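PDB 3RCN: beta-N-acetylhexosaminidase from Arthrobacter aurescens, which probably catalyses the hydrolysis of terminal non-reducing N-acetyl-D-hexosamine residues in N-acetyl-beta-D-hexosaminides. Local coordinates for residues Val32-Glu37 and Ile67-Asp72; Leu82-Ala87 and Val127-Val132. One frame throughout, in Å; residues are numbered along the deposited sequence.

Contact 1 (Val32-Glu37 and Ile67-Asp72); sequences VGADPE and IRLLLD
V32, G33 and A34 pair in parallel register with I67, R68 and L69, the two strand axes 4.6 Å apart and their N-to-C directions 7° apart. This is the strand pair of a beta-alpha-beta crossover: helix 39-53 links the strands, and 32-34 is the outermost strand of its sheet within this chain. G33 is gripped twice, its N donating to I67 O at 2.8 Å and its O accepting from L69 N at 2.9 Å; D35 N then reaches L69 O. On the helix-covered face V32 and I67 lie side by side, V32 CG1 4.2 Å from I67 CG2, and A34 CB meets L69 CB at 4.0 Å; R42 of the helix touches A34 and L69, and L45 touches I67.

Beyond A34 the strand ends, and a side chain continues the ladder. D35 has CG anti to its own carbonyl carbon (chi1 -75°), and OD2 accepts from L71 N at 3.0 Å on the anti side of the carboxylate, 17° out of its plane. R63 makes a long, weak ion pair with the same oxygen. An alanine in place of D35 would probably leave L71 N without this acceptor and R63 without its weak partner. E37, bent at chi2, crosses L71 at about a right angle, with E37 CB 3.7 Å from L71 CD1.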
loop_
_atom_site.group_PDB
_atom_site.type_symbol
_atom_site.label_atom_id
_atom_site.label_comp_id
_atom_site.label_asym_id
_atom_site.label_seq_id
_atom_site.Cartn_x
_atom_site.Cartn_y
_atom_site.Cartn_z
ATOM N N VAL A 32 -28.920 -0.828 5.350
ATOM C CA VAL A 32 -28.548 -2.138 4.817
ATOM C C VAL A 32 -29.090 -3.271 5.677
ATOM O O VAL A 32 -28.703 -3.412 6.832
ATOM C CB VAL A 32 -27.017 -2.268 4.717
ATOM C CG1 VAL A 32 -26.654 -3.476 3.915
ATOM C CG2 VAL A 32 -26.429 -1.021 4.062
ATOM N N GLY A 33 -30.031 -4.043 5.136
ATOM C CA GLY A 33 -30.517 -5.246 5.805
ATOM C C GLY A 33 -29.865 -6.548 5.362
ATOM O O GLY A 33 -29.415 -6.660 4.231
ATOM N N ALA A 34 -29.835 -7.551 6.229
ATOM C CA ALA A 34 -29.379 -8.876 5.803
ATOM C C ALA A 34 -29.959 -10.025 6.628
ATOM O O ALA A 34 -30.210 -9.879 7.823
ATOM C CB ALA A 34 -27.850 -8.941 5.780
ATOM N N ASP A 35 -30.171 -11.166 5.981
ATOM C CA ASP A 35 -30.417 -12.423 6.695
ATOM C C ASP A 35 -29.130 -12.874 7.424
ATOM O O ASP A 35 -28.016 -12.564 6.983
ATOM C CB ASP A 35 -30.918 -13.501 5.725
ATOM C CG ASP A 35 -32.382 -13.293 5.302
ATOM O OD1 ASP A 35 -33.167 -12.683 6.068
ATOM O OD2 ASP A 35 -32.753 -13.756 4.201
ATOM N N PRO A 36 -29.279 -13.607 8.540
ATOM C CA PRO A 36 -28.170 -13.933 9.454
ATOM C C PRO A 36 -26.931 -14.473 8.747
ATOM O O PRO A 36 -25.804 -14.124 9.112
ATOM C CB PRO A 36 -28.761 -15.030 10.339
ATOM C CG PRO A 36 -30.219 -14.763 10.325
ATOM C CD PRO A 36 -30.544 -14.234 8.961
ATOM N N GLU A 37 -27.151 -15.316 7.743
ATOM C CA GLU A 37 -26.070 -15.917 6.970
ATOM C C GLU A 37 -25.211 -14.880 6.246
ATOM O O GLU A 37 -24.028 -15.100 6.006
ATOM C CB GLU A 37 -26.649 -16.900 5.946
ATOM C CG GLU A 37 -27.370 -18.095 6.551
ATOM C CD GLU A 37 -28.840 -17.823 6.830
ATOM O OE1 GLU A 37 -29.336 -16.736 6.457
ATOM O OE2 GLU A 37 -29.501 -18.708 7.422
ATOM N N ILE A 67 -30.855 -1.419 0.893
ATOM C CA ILE A 67 -30.056 -2.504 0.340
ATOM C C ILE A 67 -30.314 -3.764 1.170
ATOM O O ILE A 67 -29.920 -3.830 2.335
ATOM C CB ILE A 67 -28.561 -2.166 0.416
ATOM C CG1 ILE A 67 -28.267 -0.883 -0.343
ATOM C CG2 ILE A 67 -27.708 -3.303 -0.122
ATOM C CD1 ILE A 67 -26.873 -0.368 -0.120
ATOM N N ARG A 68 -30.989 -4.746 0.576
ATOM C CA ARG A 68 -31.314 -6.014 1.247
ATOM C C ARG A 68 -30.475 -7.162 0.709
ATOM O O ARG A 68 -30.409 -7.365 -0.502
ATOM C CB ARG A 68 -32.781 -6.362 1.040
ATOM C CG ARG A 68 -33.701 -5.206 1.300
ATOM C CD ARG A 68 -35.122 -5.468 0.849
ATOM N NE ARG A 68 -35.898 -4.255 1.054
ATOM C CZ ARG A 68 -37.003 -3.938 0.395
ATOM N NH1 ARG A 68 -37.493 -4.753 -0.529
ATOM N NH2 ARG A 68 -37.615 -2.793 0.664
ATOM N N LEU A 69 -29.834 -7.901 1.613
ATOM C CA LEU A 69 -29.139 -9.133 1.246
ATOM C C LEU A 69 -29.939 -10.322 1.771
ATOM O O LEU A 69 -29.981 -10.576 2.979
ATOM C CB LEU A 69 -27.723 -9.142 1.819
ATOM C CG LEU A 69 -26.953 -7.830 1.649
ATOM C CD1 LEU A 69 -25.602 -7.923 2.340
ATOM C CD2 LEU A 69 -26.801 -7.461 0.176
ATOM N N LEU A 70 -30.559 -11.057 0.854
ATOM C CA LEU A 70 -31.494 -12.124 1.221
ATOM C C LEU A 70 -31.006 -13.522 0.849
ATOM O O LEU A 70 -30.512 -13.747 -0.258
ATOM C CB LEU A 70 -32.854 -11.868 0.575
ATOM C CG LEU A 70 -33.435 -10.509 0.944
ATOM C CD1 LEU A 70 -34.629 -10.211 0.076
ATOM C CD2 LEU A 70 -33.803 -10.475 2.424
ATOM N N LEU A 71 -31.157 -14.455 1.783
ATOM C CA LEU A 71 -30.794 -15.852 1.544
ATOM C C LEU A 71 -31.831 -16.560 0.685
ATOM O O LEU A 71 -33.023 -16.553 1.007
ATOM C CB LEU A 71 -30.647 -16.609 2.858
ATOM C CG LEU A 71 -30.029 -17.987 2.657
ATOM C CD1 LEU A 71 -28.534 -17.917 2.917
ATOM C CD2 LEU A 71 -30.692 -19.014 3.561
ATOM N N ASP A 72 -31.364 -17.154 -0.412
ATOM C CA ASP A 72 -32.183 -17.993 -1.294
ATOM C C ASP A 72 -31.549 -19.376 -1.468
ATOM O O ASP A 72 -30.674 -19.554 -2.315
ATOM C CB ASP A 72 -32.410 -17.351 -2.666
ATOM C CG ASP A 72 -33.227 -18.247 -3.600
ATOM O OD1 ASP A 72 -33.552 -19.402 -3.219
ATOM O OD2 ASP A 72 -33.538 -17.798 -4.725
#

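Contact 2 (Leu82-Ala87 and Val127-Val132); sequences LEVSDA and VPRVSV
Strands 80-84 and 125-134, neighbours in the mixed sheet of the domain 2 region of this family 20 enzyme, run antiparallel here, their short axes at 159°. L82 and V132 form a hydrogen-bonded pair: L82 N donates to V132 O at 2.7 Å, and V132 N returns a bond to L82 O at 2.8 Å. E83 and S131 follow as a non-hydrogen-bonded pair, and V84 N then donates to V130 O at 3.0 Å. At V84 the nearest CA is that of R129, not V130, which suggests that the regular register is lost here.

V84 turns toward the partner strand. V84 CG2 meets V130 CG2 at 3.6 Å, while V84 CG1 approaches V127 CG2 at 4.2 Å. R129, extended from CG to NE, runs its methylenes past V84 O. On the E83 and S131 face, E83 bends at chi2 (60°) and S131 OG gives E83 OE1 a weak hydrogen bond of 3.2 Å. The chemistry is thus divided: backbone bonds set the pairing, L82 and V130 add apolar surface against helix 95-109, and the weak polar link probably contributes little to holding the strands.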
loop_
_atom_site.group_PDB
_atom_site.type_symbol
_atom_site.label_atom_id
_atom_site.label_comp_id
_atom_site.label_asym_id
_atom_site.label_seq_id
_atom_site.Cartn_x
_atom_site.Cartn_y
_atom_site.Cartn_z
ATOM N N LEU A 82 -29.437 -10.192 -8.494
ATOM C CA LEU A 82 -29.460 -8.778 -8.095
ATOM C C LEU A 82 -30.591 -7.997 -8.756
ATOM O O LEU A 82 -30.715 -7.942 -9.981
ATOM C CB LEU A 82 -28.099 -8.110 -8.335
ATOM C CG LEU A 82 -28.007 -6.583 -8.378
ATOM C CD1 LEU A 82 -28.762 -5.942 -7.244
ATOM C CD2 LEU A 82 -26.557 -6.159 -8.339
ATOM N N GLU A 83 -31.415 -7.385 -7.922
ATOM C CA GLU A 83 -32.645 -6.767 -8.388
ATOM C C GLU A 83 -32.742 -5.307 -7.955
ATOM O O GLU A 83 -32.609 -4.995 -6.770
ATOM C CB GLU A 83 -33.841 -7.560 -7.857
ATOM C CG GLU A 83 -35.174 -7.074 -8.367
ATOM C CD GLU A 83 -35.273 -7.161 -9.873
ATOM O OE1 GLU A 83 -34.734 -8.137 -10.449
ATOM O OE2 GLU A 83 -35.883 -6.246 -10.474
ATOM N N VAL A 84 -32.978 -4.423 -8.924
ATOM C CA VAL A 84 -33.111 -2.988 -8.666
ATOM C C VAL A 84 -34.533 -2.467 -8.976
ATOM O O VAL A 84 -35.027 -2.555 -10.099
ATOM C CB VAL A 84 -32.054 -2.192 -9.440
ATOM C CG1 VAL A 84 -31.756 -0.877 -8.736
ATOM C CG2 VAL A 84 -30.786 -3.015 -9.568
ATOM N N SER A 85 -35.125 -1.848 -7.965
ATOM C CA SER A 85 -36.566 -1.712 -7.747
ATOM C C SER A 85 -36.725 -0.458 -6.909
ATOM O O SER A 85 -35.895 0.444 -6.984
ATOM C CB SER A 85 -37.142 -2.899 -6.988
ATOM O OG SER A 85 -37.258 -4.028 -7.824
ATOM N N ASP A 86 -37.859 -0.339 -6.230
ATOM C CA ASP A 86 -37.958 0.600 -5.110
ATOM C C ASP A 86 -36.786 0.411 -4.100
ATOM O O ASP A 86 -36.498 1.305 -3.286
ATOM C CB ASP A 86 -39.310 0.446 -4.399
ATOM C CG ASP A 86 -39.453 -0.899 -3.679
ATOM O OD1 ASP A 86 -39.556 -1.944 -4.364
ATOM O OD2 ASP A 86 -39.477 -0.909 -2.424
ATOM N N ALA A 87 -36.150 -0.764 -4.126
ATOM C CA ALA A 87 -34.940 -1.040 -3.333
ATOM C C ALA A 87 -33.898 -1.871 -4.095
ATOM O O ALA A 87 -34.161 -2.389 -5.184
ATOM C CB ALA A 87 -35.298 -1.719 -2.013
ATOM N N VAL A 127 -28.295 4.003 -8.960
ATOM C CA VAL A 127 -28.135 2.674 -9.522
ATOM C C VAL A 127 -29.160 2.469 -10.628
ATOM O O VAL A 127 -30.359 2.548 -10.383
ATOM C CB VAL A 127 -28.359 1.586 -8.462
ATOM C CG1 VAL A 127 -27.036 1.073 -7.939
ATOM C CG2 VAL A 127 -29.221 2.126 -7.330
ATOM N N PRO A 128 -28.693 2.217 -11.857
ATOM C CA PRO A 128 -29.637 1.913 -12.935
ATOM C C PRO A 128 -30.500 0.714 -12.549
ATOM O O PRO A 128 -30.009 -0.169 -11.858
ATOM C CB PRO A 128 -28.723 1.565 -14.116
ATOM C CG PRO A 128 -27.368 1.325 -13.522
ATOM C CD PRO A 128 -27.293 2.180 -12.310
ATOM N N ARG A 129 -31.762 0.689 -12.960
ATOM C CA ARG A 129 -32.616 -0.426 -12.584
ATOM C C ARG A 129 -32.335 -1.610 -13.494
ATOM O O ARG A 129 -32.484 -1.516 -14.710
ATOM C CB ARG A 129 -34.095 -0.031 -12.612
ATOM C CG ARG A 129 -34.483 0.913 -11.480
ATOM C CD ARG A 129 -35.990 1.014 -11.311
ATOM N NE ARG A 129 -36.353 1.944 -10.245
ATOM C CZ ARG A 129 -36.382 3.270 -10.391
ATOM N NH1 ARG A 129 -36.057 3.819 -11.557
ATOM N NH2 ARG A 129 -36.728 4.055 -9.373
ATOM N N VAL A 130 -31.908 -2.717 -12.890
ATOM C CA VAL A 130 -31.547 -3.918 -13.636
ATOM C C VAL A 130 -31.935 -5.187 -12.890
ATOM O O VAL A 130 -32.200 -5.172 -11.684
ATOM C CB VAL A 130 -30.028 -4.009 -13.891
ATOM C CG1 VAL A 130 -29.538 -2.811 -14.655
ATOM C CG2 VAL A 130 -29.278 -4.149 -12.577
ATOM N N SER A 131 -31.958 -6.289 -13.627
ATOM C CA SER A 131 -32.065 -7.610 -13.034
ATOM C C SER A 131 -30.844 -8.390 -13.483
ATOM O O SER A 131 -30.576 -8.492 -14.684
ATOM C CB SER A 131 -33.332 -8.313 -13.516
ATOM O OG SER A 131 -34.417 -7.405 -13.598
ATOM N N VAL A 132 -30.095 -8.927 -12.524
ATOM C CA VAL A 132 -28.928 -9.747 -12.836
ATOM C C VAL A 132 -29.009 -11.116 -12.171
ATOM O O VAL A 132 -29.384 -11.230 -11.008
ATOM C CB VAL A 132 -27.624 -9.072 -12.386
ATOM C CG1 VAL A 132 -26.414 -9.873 -12.872
ATOM C CG2 VAL A 132 -27.565 -7.648 -12.878
#

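How the contacts relate
Contacts 1 and 2 belong to one mixed sheet, their centres 15 Å apart, with strand 88-92 lying between strands 67-71 and 80-84. Both are partly buried, five of ten touching residues in each, but only contact 1 has an exposed one, E37; neither lies near the predicted proton donor E316. Contact 1 joins an outermost strand to its neighbour in parallel, under helix 39-53; contact 2 is an antiparallel pairing of two inner strands, under helix 95-109. Their polar side chains work differently: a carboxylate prolongs the backbone ladder in contact 1, whereas in contact 2 carboxylate and hydroxyl meet weakly across the strands. The two contacts touch directly, R68 CZ packing 3.7 Å from A87 CB.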